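Local structure of tyrosine recombinase XerH (Helicobacter pylori, 5JK0) at residues L81-K89 with M109-Y117. The protein cuts and rejoins DNA as a site-specific tyrosine recombinase that takes part in chromosome segregation. Numbering follows the deposited sequence.
Sequences LKFHEYFSK and MLAEFLSVY
Phe113 packs against both Phe83 and Tyr86 and forms with them the aromatic cluster that joins residues 81-89 to residues 109-117, two helix segments whose axes approach to 11.0 Å at 111°. Phe83 turns its ring edge onto a face of the Phe113 ring, a T-shaped pair with planes 76° apart, while its CB sits over that ring in a CH-pi contact, 3.8 Å from Phe113 CZ. Phe113 in turn places its own CB over one face of the Tyr86 ring in a second CH-pi contact, 4.1 Å from the ring centroid. With chi1 at 164°, Tyr86 throws its ring away from its own backbone N and across to the other helix, a knob among Met109, Glu112, Phe113 and Tyr117. Met109 CG meets the edge of that ring 3.8 Å from Tyr86 CE2, and beyond it the thioether makes an edge-on Met-aromatic contact with Phe87. Leu110 CD2 packs obliquely against the Phe83 ring, 3.5 Å from Phe83 CE1.

Toward Tyr117 the contact becomes polar and more open. The phenol enters among Lys82, Glu85, Tyr86 and Lys89, and its OH donates to the anti lone pair of Glu85 OE2 at 3.1 Å, the one direct hydrogen bond between the segments. One water links Lys82 NZ to Tyr117 O; a second donates to Glu112 OE1, while Glu112 OE2 forms a salt bridge with Arg25 of the second subunit.

Both segments belong to the core-binding domain, part of the DNA-binding machinery, and Lys82 packs on a phosphate of the bound DNA. Phe83 of helix 74-93 meets Leu16 of helix 12-30, Phe113 of helix 107-117 rests on Leu133 of helix 123-143, and Phe43 of the second subunit packs on Tyr86.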
loop_
_atom_site.group_PDB
_atom_site.type_symbol
_atom_site.label_atom_id
_atom_site.label_comp_id
_atom_site.label_asym_id
_atom_site.label_seq_id
_atom_site.Cartn_x
_atom_site.Cartn_y
_atom_site.Cartn_z
ATOM N N LEU D 81 5.722 -24.056 -19.547
ATOM C CA LEU D 81 6.003 -24.535 -20.895
ATOM C C LEU D 81 6.339 -23.360 -21.808
ATOM O O LEU D 81 7.120 -23.494 -22.751
ATOM C CB LEU D 81 4.818 -25.326 -21.451
ATOM C CG LEU D 81 4.457 -26.610 -20.705
ATOM C CD1 LEU D 81 3.335 -27.348 -21.416
ATOM C CD2 LEU D 81 5.677 -27.505 -20.552
ATOM N N LYS D 82 5.741 -22.207 -21.521
ATOM C CA LYS D 82 6.055 -20.979 -22.241
ATOM C C LYS D 82 7.497 -20.558 -21.981
ATOM O O LYS D 82 8.192 -20.096 -22.887
ATOM C CB LYS D 82 5.104 -19.849 -21.837
ATOM C CG LYS D 82 3.666 -20.029 -22.296
ATOM C CD LYS D 82 3.547 -19.957 -23.806
ATOM C CE LYS D 82 2.091 -20.001 -24.240
ATOM N NZ LYS D 82 1.302 -18.894 -23.624
ATOM N N PHE D 83 7.939 -20.723 -20.738
ATOM C CA PHE D 83 9.293 -20.338 -20.356
ATOM C C PHE D 83 10.337 -21.244 -20.995
ATOM O O PHE D 83 11.416 -20.786 -21.373
ATOM C CB PHE D 83 9.460 -20.353 -18.835
ATOM C CG PHE D 83 10.866 -20.078 -18.386
ATOM C CD1 PHE D 83 11.421 -18.819 -18.547
ATOM C CD2 PHE D 83 11.639 -21.079 -17.821
ATOM C CE1 PHE D 83 12.718 -18.562 -18.147
ATOM C CE2 PHE D 83 12.936 -20.828 -17.415
ATOM C CZ PHE D 83 13.476 -19.567 -17.580
ATOM N N HIS D 84 10.018 -22.530 -21.104
ATOM C CA HIS D 84 10.910 -23.466 -21.774
ATOM C C HIS D 84 11.075 -23.080 -23.239
ATOM O O HIS D 84 12.185 -23.089 -23.771
ATOM C CB HIS D 84 10.391 -24.898 -21.667
ATOM C CG HIS D 84 11.068 -25.849 -22.603
ATOM N ND1 HIS D 84 10.530 -26.201 -23.822
ATOM C CD2 HIS D 84 12.246 -26.508 -22.506
ATOM C CE1 HIS D 84 11.345 -27.042 -24.433
ATOM N NE2 HIS D 84 12.394 -27.244 -23.657
ATOM N N GLU D 85 9.960 -22.742 -23.878
ATOM C CA GLU D 85 9.969 -22.276 -25.261
ATOM C C GLU D 85 10.821 -21.018 -25.400
ATOM O O GLU D 85 11.587 -20.876 -26.353
ATOM C CB GLU D 85 8.543 -22.004 -25.742
ATOM C CG GLU D 85 8.454 -21.356 -27.112
ATOM C CD GLU D 85 7.036 -20.964 -27.477
ATOM O OE1 GLU D 85 6.331 -21.789 -28.093
ATOM O OE2 GLU D 85 6.625 -19.832 -27.144
ATOM N N TYR D 86 10.678 -20.114 -24.437
ATOM C CA TYR D 86 11.473 -18.894 -24.390
ATOM C C TYR D 86 12.957 -19.203 -24.247
ATOM O O TYR D 86 13.776 -18.732 -25.035
ATOM C CB TYR D 86 11.006 -18.000 -23.234
ATOM C CG TYR D 86 11.981 -16.902 -22.861
ATOM C CD1 TYR D 86 12.040 -15.720 -23.591
ATOM C CD2 TYR D 86 12.834 -17.044 -21.774
ATOM C CE1 TYR D 86 12.928 -14.713 -23.251
ATOM C CE2 TYR D 86 13.726 -16.045 -21.429
ATOM C CZ TYR D 86 13.768 -14.883 -22.169
ATOM O OH TYR D 86 14.656 -13.889 -21.825
ATOM N N PHE D 87 13.295 -20.003 -23.240
ATOM C CA PHE D 87 14.688 -20.287 -22.911
ATOM C C PHE D 87 15.425 -21.009 -24.038
ATOM O O PHE D 87 16.617 -20.789 -24.243
ATOM C CB PHE D 87 14.768 -21.116 -21.624
ATOM C CG PHE D 87 16.173 -21.431 -21.192
ATOM C CD1 PHE D 87 16.940 -20.480 -20.537
ATOM C CD2 PHE D 87 16.728 -22.676 -21.440
ATOM C CE1 PHE D 87 18.234 -20.764 -20.141
ATOM C CE2 PHE D 87 18.021 -22.967 -21.045
ATOM C CZ PHE D 87 18.773 -22.010 -20.393
ATOM N N SER D 88 14.716 -21.864 -24.766
ATOM C CA SER D 88 15.335 -22.655 -25.826
ATOM C C SER D 88 15.847 -21.785 -26.972
ATOM O O SER D 88 16.832 -22.128 -27.626
ATOM C CB SER D 88 14.349 -23.694 -26.363
ATOM O OG SER D 88 13.209 -23.072 -26.930
ATOM N N LYS D 89 15.184 -20.658 -27.207
ATOM C CA LYS D 89 15.574 -19.768 -28.294
ATOM C C LYS D 89 16.325 -18.536 -27.793
ATOM O O LYS D 89 17.103 -17.936 -28.533
ATOM C CB LYS D 89 14.345 -19.338 -29.101
ATOM C CG LYS D 89 13.281 -18.614 -28.290
ATOM C CD LYS D 89 12.095 -18.231 -29.159
ATOM C CE LYS D 89 11.032 -17.496 -28.358
ATOM N NZ LYS D 89 9.879 -17.093 -29.210
ATOM N N MET D 109 16.547 -12.426 -16.223
ATOM C CA MET D 109 16.013 -13.211 -17.332
ATOM C C MET D 109 14.524 -13.485 -17.155
ATOM O O MET D 109 13.749 -13.389 -18.108
ATOM C CB MET D 109 16.771 -14.533 -17.472
ATOM C CG MET D 109 16.199 -15.452 -18.540
ATOM S SD MET D 109 16.955 -17.088 -18.574
ATOM C CE MET D 109 18.618 -16.693 -19.108
ATOM N N LEU D 110 14.126 -13.822 -15.931
ATOM C CA LEU D 110 12.727 -14.109 -15.637
ATOM C C LEU D 110 11.871 -12.855 -15.791
ATOM O O LEU D 110 10.727 -12.926 -16.242
ATOM C CB LEU D 110 12.572 -14.685 -14.226
ATOM C CG LEU D 110 13.290 -16.008 -13.933
ATOM C CD1 LEU D 110 12.817 -16.599 -12.615
ATOM C CD2 LEU D 110 13.091 -17.002 -15.065
ATOM N N ALA D 111 12.432 -11.710 -15.416
ATOM C CA ALA D 111 11.734 -10.435 -15.547
ATOM C C ALA D 111 11.497 -10.089 -17.014
ATOM O O ALA D 111 10.439 -9.573 -17.376
ATOM C CB ALA D 111 12.517 -9.327 -14.861
ATOM N N GLU D 112 12.486 -10.381 -17.852
ATOM C CA GLU D 112 12.377 -10.126 -19.285
ATOM C C GLU D 112 11.363 -11.064 -19.932
ATOM O O GLU D 112 10.609 -10.659 -20.817
ATOM C CB GLU D 112 13.741 -10.269 -19.966
ATOM C CG GLU D 112 14.746 -9.200 -19.562
ATOM C CD GLU D 112 16.046 -9.293 -20.338
ATOM O OE1 GLU D 112 16.208 -10.248 -21.127
ATOM O OE2 GLU D 112 16.907 -8.405 -20.161
ATOM N N PHE D 113 11.350 -12.316 -19.484
ATOM C CA PHE D 113 10.374 -13.290 -19.962
ATOM C C PHE D 113 8.953 -12.834 -19.657
ATOM O O PHE D 113 8.062 -12.945 -20.497
ATOM C CB PHE D 113 10.629 -14.664 -19.336
ATOM C CG PHE D 113 9.443 -15.590 -19.398
ATOM C CD1 PHE D 113 9.056 -16.165 -20.597
ATOM C CD2 PHE D 113 8.719 -15.888 -18.253
ATOM C CE1 PHE D 113 7.965 -17.017 -20.655
ATOM C CE2 PHE D 113 7.629 -16.738 -18.305
ATOM C CZ PHE D 113 7.253 -17.304 -19.507
ATOM N N LEU D 114 8.751 -12.318 -18.448
ATOM C CA LEU D 114 7.438 -11.846 -18.021
ATOM C C LEU D 114 6.954 -10.666 -18.858
ATOM O O LEU D 114 5.795 -10.621 -19.265
ATOM C CB LEU D 114 7.464 -11.458 -16.542
ATOM C CG LEU D 114 7.512 -12.606 -15.533
ATOM C CD1 LEU D 114 7.609 -12.066 -14.113
ATOM C CD2 LEU D 114 6.290 -13.499 -15.686
ATOM N N SER D 115 7.844 -9.712 -19.113
ATOM C CA SER D 115 7.487 -8.519 -19.874
ATOM C C SER D 115 7.037 -8.863 -21.292
ATOM O O SER D 115 6.094 -8.270 -21.814
ATOM C CB SER D 115 8.666 -7.547 -19.924
ATOM O OG SER D 115 9.763 -8.117 -20.618
ATOM N N VAL D 116 7.716 -9.824 -21.908
ATOM C CA VAL D 116 7.407 -10.220 -23.278
ATOM C C VAL D 116 6.140 -11.068 -23.370
ATOM O O VAL D 116 5.245 -10.775 -24.164
ATOM C CB VAL D 116 8.577 -11.004 -23.909
ATOM C CG1 VAL D 116 8.164 -11.600 -25.248
ATOM C CG2 VAL D 116 9.797 -10.105 -24.070
ATOM N N TYR D 117 6.062 -12.109 -22.547
ATOM C CA TYR D 117 4.997 -13.102 -22.668
ATOM C C TYR D 117 3.693 -12.724 -21.963
ATOM O O TYR D 117 2.710 -13.461 -22.044
ATOM C CB TYR D 117 5.490 -14.453 -22.142
ATOM C CG TYR D 117 6.244 -15.269 -23.169
ATOM C CD1 TYR D 117 7.551 -14.950 -23.517
ATOM C CD2 TYR D 117 5.647 -16.358 -23.790
ATOM C CE1 TYR D 117 8.242 -15.695 -24.457
ATOM C CE2 TYR D 117 6.329 -17.110 -24.730
ATOM C CZ TYR D 117 7.626 -16.774 -25.060
ATOM O OH TYR D 117 8.308 -17.520 -25.997
HETATM O O HOH W 1 2.001 -15.955 -23.079
HETATM O O HOH W 2 14.897 -11.778 -23.027
#